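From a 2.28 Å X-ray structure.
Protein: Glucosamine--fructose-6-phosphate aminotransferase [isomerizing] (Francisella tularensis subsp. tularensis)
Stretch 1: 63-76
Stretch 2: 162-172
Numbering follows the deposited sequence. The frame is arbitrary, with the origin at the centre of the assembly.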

ATOM      1  N   GLY A  63       6.799   6.462   6.545  1.00 14.64           N
ATOM      2  CA  GLY A  63       6.723   7.675   5.797  1.00 14.09           C
ATOM      3  C   GLY A  63       7.555   7.620   4.552  1.00 15.03           C
ATOM      4  O   GLY A  63       7.552   6.669   3.826  1.00 14.76           O
ATOM      5  N   THR A  64       8.328   8.660   4.346  1.00 15.83           N
ATOM      6  CA  THR A  64       9.165   8.804   3.192  1.00 17.12           C
ATOM      7  C   THR A  64      10.185   7.682   3.064  1.00 15.54           C
ATOM      8  O   THR A  64      10.497   7.254   1.935  1.00 13.35           O
ATOM      9  CB  THR A  64       9.885  10.158   3.298  1.00 18.29           C
ATOM     10  OG1 THR A  64       8.978  11.161   2.853  1.00 24.93           O
ATOM     11  CG2 THR A  64      11.085  10.217   2.448  1.00 20.50           C
ATOM     12  N   SER A  65      10.726   7.235   4.195  1.00 13.01           N
ATOM     13  CA  SER A  65      11.665   6.130   4.199  1.00 13.25           C
ATOM     14  C   SER A  65      10.989   4.811   3.747  1.00 13.34           C
ATOM     15  O   SER A  65      11.590   3.960   3.088  1.00 14.82           O
ATOM     16  CB  SER A  65      12.289   6.006   5.597  1.00 14.53           C
ATOM     17  OG  SER A  65      13.037   7.222   5.934  1.00 14.96           O
ATOM     18  N   TYR A  66       9.709   4.664   4.031  1.00 12.32           N
ATOM     19  CA  TYR A  66       9.005   3.516   3.544  1.00 12.35           C
ATOM     20  C   TYR A  66       8.820   3.615   2.033  1.00 12.13           C
ATOM     21  O   TYR A  66       9.021   2.629   1.324  1.00 11.77           O
ATOM     22  CB  TYR A  66       7.689   3.342   4.296  1.00 13.61           C
ATOM     23  CG  TYR A  66       6.706   2.386   3.718  1.00 11.17           C
ATOM     24  CD1 TYR A  66       6.829   1.036   3.947  1.00 10.93           C
ATOM     25  CD2 TYR A  66       5.637   2.847   2.979  1.00 13.57           C
ATOM     26  CE1 TYR A  66       5.913   0.148   3.438  1.00 11.26           C
ATOM     27  CE2 TYR A  66       4.703   1.991   2.453  1.00 12.78           C
ATOM     28  CZ  TYR A  66       4.839   0.646   2.689  1.00 14.81           C
ATOM     29  OH  TYR A  66       3.911  -0.205   2.145  1.00 19.54           O
ATOM     30  N   ASN A  67       8.503   4.799   1.530  1.00 11.54           N
ATOM     31  CA  ASN A  67       8.454   4.983   0.090  1.00 11.54           C
ATOM     32  C   ASN A  67       9.788   4.658  -0.593  1.00 12.29           C
ATOM     33  O   ASN A  67       9.807   4.055  -1.660  1.00 12.59           O
ATOM     34  CB  ASN A  67       8.002   6.387  -0.223  1.00 11.88           C
ATOM     35  CG  ASN A  67       6.606   6.659   0.286  1.00 13.46           C
ATOM     36  OD1 ASN A  67       5.849   5.745   0.500  1.00 13.90           O
ATOM     37  ND2 ASN A  67       6.292   7.925   0.556  1.00 14.17           N
ATOM     38  N   ALA A  68      10.910   4.960   0.058  1.00 11.27           N
ATOM     39  CA  ALA A  68      12.186   4.598  -0.549  1.00 11.44           C
ATOM     40  C   ALA A  68      12.325   3.085  -0.611  1.00 11.37           C
ATOM     41  O   ALA A  68      12.745   2.529  -1.622  1.00 11.81           O
ATOM     42  CB  ALA A  68      13.403   5.255   0.223  1.00 10.06           C
ATOM     43  N   GLY A  69      11.961   2.414   0.475  1.00 11.92           N
ATOM     44  CA  GLY A  69      12.031   0.971   0.535  1.00 11.87           C
ATOM     45  C   GLY A  69      11.206   0.274  -0.514  1.00 13.07           C
ATOM     46  O   GLY A  69      11.641  -0.687  -1.134  1.00 12.61           O
HETATM   47  N   MSE A  70       9.992   0.750  -0.710  1.00 14.84           N
HETATM   48  CA  MSE A  70       9.157   0.254  -1.786  1.00 15.81           C
HETATM   49  C   MSE A  70       9.814   0.405  -3.153  1.00 15.81           C
HETATM   50  O   MSE A  70       9.681  -0.466  -4.029  1.00 15.24           O
HETATM   51  CB  MSE A  70       7.825   1.022  -1.797  1.00 17.08           C
HETATM   52  CG  MSE A  70       6.841   0.497  -0.797  1.00 19.02           C
HETATM   53 SE   MSE A  70       5.106   1.445  -0.962  0.60 24.59          SE
HETATM   54  CE  MSE A  70       4.586   0.766  -2.759  1.00 22.63           C
ATOM     55  N   THR A  71      10.533   1.508  -3.354  1.00 15.29           N
ATOM     56  CA  THR A  71      11.184   1.695  -4.641  1.00 14.70           C
ATOM     57  C   THR A  71      12.239   0.606  -4.751  1.00 15.37           C
ATOM     58  O   THR A  71      12.353  -0.099  -5.742  1.00 17.14           O
ATOM     59  CB  THR A  71      11.816   3.065  -4.721  1.00 14.59           C
ATOM     60  OG1 THR A  71      10.856   4.071  -4.359  1.00 12.17           O
ATOM     61  CG2 THR A  71      12.307   3.334  -6.082  1.00 13.81           C
ATOM     62  N   ALA A  72      12.996   0.443  -3.696  1.00 14.89           N
ATOM     63  CA  ALA A  72      14.165  -0.439  -3.711  1.00 14.82           C
ATOM     64  C   ALA A  72      13.806  -1.904  -3.933  1.00 15.57           C
ATOM     65  O   ALA A  72      14.626  -2.709  -4.365  1.00 16.46           O
ATOM     66  CB  ALA A  72      14.908  -0.319  -2.339  1.00 12.91           C
ATOM     67  N   LYS A  73      12.601  -2.287  -3.549  1.00 15.78           N
ATOM     68  CA  LYS A  73      12.217  -3.677  -3.686  1.00 15.59           C
ATOM     69  C   LYS A  73      12.268  -4.049  -5.176  1.00 14.96           C
ATOM     70  O   LYS A  73      12.674  -5.148  -5.523  1.00 13.44           O
ATOM     71  CB  LYS A  73      10.846  -3.909  -3.061  1.00 15.56           C
ATOM     72  CG  LYS A  73      10.064  -5.073  -3.656  1.00 19.65           C
ATOM     73  CD  LYS A  73       8.732  -5.321  -2.966  1.00 21.62           C
ATOM     74  CE  LYS A  73       8.198  -6.706  -3.374  1.00 23.39           C
ATOM     75  NZ  LYS A  73       7.270  -7.256  -2.425  1.00 24.06           N
ATOM     76  N   TYR A  74      11.883  -3.137  -6.053  1.00 15.04           N
ATOM     77  CA  TYR A  74      11.856  -3.449  -7.477  1.00 16.08           C
ATOM     78  C   TYR A  74      13.294  -3.784  -7.881  1.00 17.10           C
ATOM     79  O   TYR A  74      13.529  -4.776  -8.593  1.00 18.08           O
ATOM     80  CB  TYR A  74      11.317  -2.278  -8.293  1.00 15.54           C
ATOM     81  CG  TYR A  74       9.822  -2.112  -8.216  1.00 17.62           C
ATOM     82  CD1 TYR A  74       9.227  -1.524  -7.121  1.00 22.06           C
ATOM     83  CD2 TYR A  74       8.990  -2.504  -9.262  1.00 21.44           C
ATOM     84  CE1 TYR A  74       7.804  -1.355  -7.024  1.00 23.39           C
ATOM     85  CE2 TYR A  74       7.583  -2.336  -9.189  1.00 23.63           C
ATOM     86  CZ  TYR A  74       7.000  -1.761  -8.055  1.00 26.96           C
ATOM     87  OH  TYR A  74       5.611  -1.593  -7.954  1.00 30.81           O
ATOM     88  N   TRP A  75      14.252  -2.975  -7.405  1.00 16.49           N
ATOM     89  CA  TRP A  75      15.678  -3.095  -7.797  1.00 16.58           C
ATOM     90  C   TRP A  75      16.244  -4.394  -7.217  1.00 15.91           C
ATOM     91  O   TRP A  75      16.929  -5.127  -7.907  1.00 16.35           O
ATOM     92  CB  TRP A  75      16.519  -1.944  -7.226  1.00 16.13           C
ATOM     93  CG  TRP A  75      16.273  -0.626  -7.776  1.00 16.38           C
ATOM     94  CD1 TRP A  75      15.858  -0.333  -9.039  1.00 16.80           C
ATOM     95  CD2 TRP A  75      16.517   0.632  -7.127  1.00 14.08           C
ATOM     96  NE1 TRP A  75      15.807   1.037  -9.213  1.00 17.69           N
ATOM     97  CE2 TRP A  75      16.225   1.650  -8.062  1.00 15.61           C
ATOM     98  CE3 TRP A  75      16.952   0.991  -5.864  1.00 13.73           C
ATOM     99  CZ2 TRP A  75      16.341   3.013  -7.764  1.00 13.78           C
ATOM    100  CZ3 TRP A  75      17.079   2.367  -5.560  1.00 16.14           C
ATOM    101  CH2 TRP A  75      16.771   3.357  -6.521  1.00 14.50           C
ATOM    102  N   ILE A  76      15.943  -4.653  -5.955  1.00 13.86           N
ATOM    103  CA  ILE A  76      16.496  -5.808  -5.271  1.00 14.01           C
ATOM    104  C   ILE A  76      16.080  -7.125  -5.887  1.00 15.42           C
ATOM    105  O   ILE A  76      16.894  -8.008  -6.091  1.00 16.15           O
ATOM    106  CB  ILE A  76      16.154  -5.846  -3.800  1.00 12.33           C
ATOM    107  CG1 ILE A  76      16.872  -4.714  -3.068  1.00 13.28           C
ATOM    108  CG2 ILE A  76      16.606  -7.174  -3.236  1.00 10.17           C
ATOM    109  CD1 ILE A  76      16.364  -4.411  -1.722  1.00 10.04           C
ATOM    110  N   ALA A 162       9.256  18.966   4.819  1.00 34.26           N
ATOM    111  CA  ALA A 162       9.324  17.708   4.097  1.00 33.50           C
ATOM    112  C   ALA A 162      10.772  17.330   3.940  1.00 32.76           C
ATOM    113  O   ALA A 162      11.655  18.184   3.841  1.00 33.17           O
ATOM    114  CB  ALA A 162       8.637  17.800   2.712  1.00 33.36           C
ATOM    115  N   SER A 163      11.030  16.035   3.935  1.00 30.81           N
ATOM    116  CA  SER A 163      12.362  15.596   3.653  1.00 29.21           C
ATOM    117  C   SER A 163      12.553  15.494   2.111  1.00 27.24           C
ATOM    118  O   SER A 163      11.657  15.061   1.349  1.00 27.25           O
ATOM    119  CB  SER A 163      12.611  14.279   4.327  1.00 28.80           C
ATOM    120  OG  SER A 163      12.070  13.290   3.507  1.00 31.23           O
ATOM    121  N   THR A 164      13.726  15.916   1.666  1.00 24.74           N
ATOM    122  CA  THR A 164      14.056  15.932   0.259  1.00 22.31           C
ATOM    123  C   THR A 164      15.334  15.144   0.064  1.00 21.26           C
ATOM    124  O   THR A 164      15.310  14.002  -0.397  1.00 21.03           O
ATOM    125  CB  THR A 164      14.196  17.365  -0.283  1.00 22.41           C
ATOM    126  OG1 THR A 164      15.159  18.094   0.503  1.00 20.05           O
ATOM    127  CG2 THR A 164      12.833  18.082  -0.278  1.00 16.76           C
ATOM    128  N   LYS A 165      16.453  15.725   0.458  1.00 19.29           N
ATOM    129  CA  LYS A 165      17.709  15.052   0.232  1.00 17.31           C
ATOM    130  C   LYS A 165      17.860  13.750   1.011  1.00 16.38           C
ATOM    131  O   LYS A 165      18.605  12.870   0.608  1.00 16.85           O
ATOM    132  CB  LYS A 165      18.854  16.006   0.471  1.00 18.13           C
ATOM    133  CG  LYS A 165      19.021  16.380   1.892  1.00 17.08           C
ATOM    134  CD  LYS A 165      19.902  17.544   2.061  1.00 13.76           C
ATOM    135  CE  LYS A 165      20.101  17.797   3.561  1.00 14.54           C
ATOM    136  NZ  LYS A 165      21.328  18.634   3.821  1.00 12.71           N
ATOM    137  N   ALA A 166      17.128  13.590   2.107  1.00 16.16           N
ATOM    138  CA  ALA A 166      17.131  12.317   2.838  1.00 14.76           C
ATOM    139  C   ALA A 166      16.486  11.207   2.006  1.00 14.10           C
ATOM    140  O   ALA A 166      16.880  10.065   2.117  1.00 15.04           O
ATOM    141  CB  ALA A 166      16.413  12.452   4.125  1.00 14.18           C
ATOM    142  N   PHE A 167      15.491  11.537   1.192  1.00 12.31           N
ATOM    143  CA  PHE A 167      14.855  10.552   0.385  1.00 12.14           C
ATOM    144  C   PHE A 167      15.710  10.105  -0.788  1.00 12.56           C
ATOM    145  O   PHE A 167      15.870   8.915  -1.015  1.00 13.93           O
ATOM    146  CB  PHE A 167      13.534  11.076  -0.141  1.00 12.44           C
ATOM    147  CG  PHE A 167      12.842  10.127  -1.074  1.00 11.97           C
ATOM    148  CD1 PHE A 167      12.208   9.017  -0.595  1.00 13.76           C
ATOM    149  CD2 PHE A 167      12.813  10.370  -2.419  1.00 14.93           C
ATOM    150  CE1 PHE A 167      11.524   8.144  -1.475  1.00 15.64           C
ATOM    151  CE2 PHE A 167      12.145   9.526  -3.307  1.00 15.84           C
ATOM    152  CZ  PHE A 167      11.537   8.396  -2.853  1.00 14.93           C
ATOM    153  N   THR A 168      16.272  11.057  -1.527  1.00 12.58           N
ATOM    154  CA  THR A 168      17.090  10.717  -2.659  1.00 11.71           C
ATOM    155  C   THR A 168      18.369   9.994  -2.268  1.00 11.22           C
ATOM    156  O   THR A 168      18.724   9.043  -2.940  1.00 12.00           O
ATOM    157  CB  THR A 168      17.364  11.929  -3.529  1.00 12.24           C
ATOM    158  OG1 THR A 168      17.856  13.006  -2.723  1.00 12.76           O
ATOM    159  CG2 THR A 168      16.087  12.320  -4.285  1.00  7.52           C
ATOM    160  N   THR A 169      19.007  10.403  -1.169  1.00  9.78           N
ATOM    161  CA  THR A 169      20.156   9.686  -0.669  1.00  9.20           C
ATOM    162  C   THR A 169      19.824   8.323  -0.111  1.00  9.33           C
ATOM    163  O   THR A 169      20.659   7.390  -0.184  1.00  7.83           O
ATOM    164  CB  THR A 169      20.951  10.486   0.394  1.00  9.60           C
ATOM    165  OG1 THR A 169      20.146  10.727   1.543  1.00  8.67           O
ATOM    166  CG2 THR A 169      21.439  11.808  -0.171  1.00  6.21           C
ATOM    167  N   GLN A 170      18.611   8.146   0.431  1.00  9.91           N
ATOM    168  CA  GLN A 170      18.209   6.785   0.819  1.00  9.57           C
ATOM    169  C   GLN A 170      18.041   5.909  -0.397  1.00  9.58           C
ATOM    170  O   GLN A 170      18.513   4.780  -0.411  1.00  9.65           O
ATOM    171  CB  GLN A 170      16.979   6.774   1.683  1.00 10.67           C
ATOM    172  CG  GLN A 170      17.242   7.302   3.088  1.00 10.88           C
ATOM    173  CD  GLN A 170      15.952   7.708   3.784  1.00 12.86           C
ATOM    174  OE1 GLN A 170      14.870   7.535   3.238  1.00 15.00           O
ATOM    175  NE2 GLN A 170      16.060   8.203   5.008  1.00 11.97           N
ATOM    176  N   LEU A 171      17.435   6.433  -1.445  1.00 10.91           N
ATOM    177  CA  LEU A 171      17.375   5.711  -2.712  1.00 11.71           C
ATOM    178  C   LEU A 171      18.765   5.343  -3.217  1.00 11.58           C
ATOM    179  O   LEU A 171      19.034   4.223  -3.560  1.00 11.54           O
ATOM    180  CB  LEU A 171      16.682   6.557  -3.758  1.00 13.22           C
ATOM    181  CG  LEU A 171      15.171   6.417  -4.116  1.00 14.68           C
ATOM    182  CD1 LEU A 171      14.376   5.456  -3.289  1.00 12.92           C
ATOM    183  CD2 LEU A 171      14.506   7.763  -4.160  1.00 15.74           C
ATOM    184  N   VAL A 172      19.676   6.287  -3.257  1.00 11.67           N
ATOM    185  CA  VAL A 172      20.984   5.976  -3.754  1.00 11.92           C
ATOM    186  C   VAL A 172      21.660   4.894  -2.893  1.00 12.37           C
ATOM    187  O   VAL A 172      22.219   3.941  -3.432  1.00 12.55           O
ATOM    188  CB  VAL A 172      21.850   7.248  -3.875  1.00 13.12           C
ATOM    189  CG1 VAL A 172      23.307   6.915  -4.059  1.00 14.49           C
ATOM    190  CG2 VAL A 172      21.407   8.076  -5.046  1.00 10.43           C
TER

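Two helices of one chain, far apart in sequence, pack side by side and run in nearly the same direction, their axes crossing at -28° with a closest approach of 9.3 Å. The backbones come closest at two points: Ala68 CA lies 5.7 Å from Leu171 CA, and one turn earlier Thr64 CA lies 6.6 Å from Phe167 CA. Thr64, Ala68, Thr71 and Trp75, spaced three or four residues apart, all direct their CA-to-CB bonds toward the second helix and so form a stripe along the first; Tyr66, on another side, points away. Together the two stretches bury 428 Å².

Ala68 sits at the middle of the contact. Its side chain is a single methyl, and two larger side chains close on it: Ala68 CB is 3.8 Å from Phe167 CE1 and 3.6 Å from Leu171 CD1. Both partners leave their backbone sideways, and their chi angles bring the ends nearer. Phe167 has chi1 t (176°) and chi2 75°, which lays its ring beside the first helix with an edge against the backbone; Ala68 N is 3.6 Å from Phe167 CE1, near the ring plane. That amide is already committed within its own helix, with Ala68 N donating to Thr64 O at 3.0 Å, so the ring contact is one of packing. Thr64, with chi1 m (-81°), places its methyl 3.5 Å from the ring (Thr64 CG2 to Phe167 CD1), approaching obliquely. The same methyl meets the loop before the second helix, Thr64 CG2 lying 3.4 Å from Ser163 OG, while the Thr64 hydroxyl bonds elsewhere in the structure.

Leu171 has more of its surface covered by the other stretch (81 Å²) than any other residue here, yet both its chi angles (-97° and 5°) fall between the usual wells. In this conformation CD1 reaches Ala68 and also Thr71, with Leu171 CD1 3.8 Å from Thr71 CB. Thr71 adopts chi1 m (-51°), which turns its hydroxyl back to its own helix, where Thr71 OG1 donates to Asn67 O at 2.9 Å; the polar group is thereby satisfied without a partner across the interface. Thr169 does the same in the second helix from chi1 p (63°), Thr169 OG1 donating to Lys165 O at 2.8 Å.

One hydrogen bond crosses between the stretches. Ser65, chi1 m (-62°), donates from OG to Gln170 OE1 at 3.3 Å, a long bond. Gln170 starts toward the first helix with chi1 m (-71°) and extends through chi2 t (161°), which carries its amide out to the serine; its OE1 also lies 4.1 Å from Ala68 CB.

Trp75 closes the contact farther along. With chi1 m (-69°) and chi2 -30°, its ring presents an edge to the second helix: Trp75 CZ3 lies 3.4 Å from Leu171 O, near the ring plane, and Trp75 CH2 lies 4.2 Å from Leu171 CG. The indole nitrogen is hydrogen-bonded elsewhere in the structure.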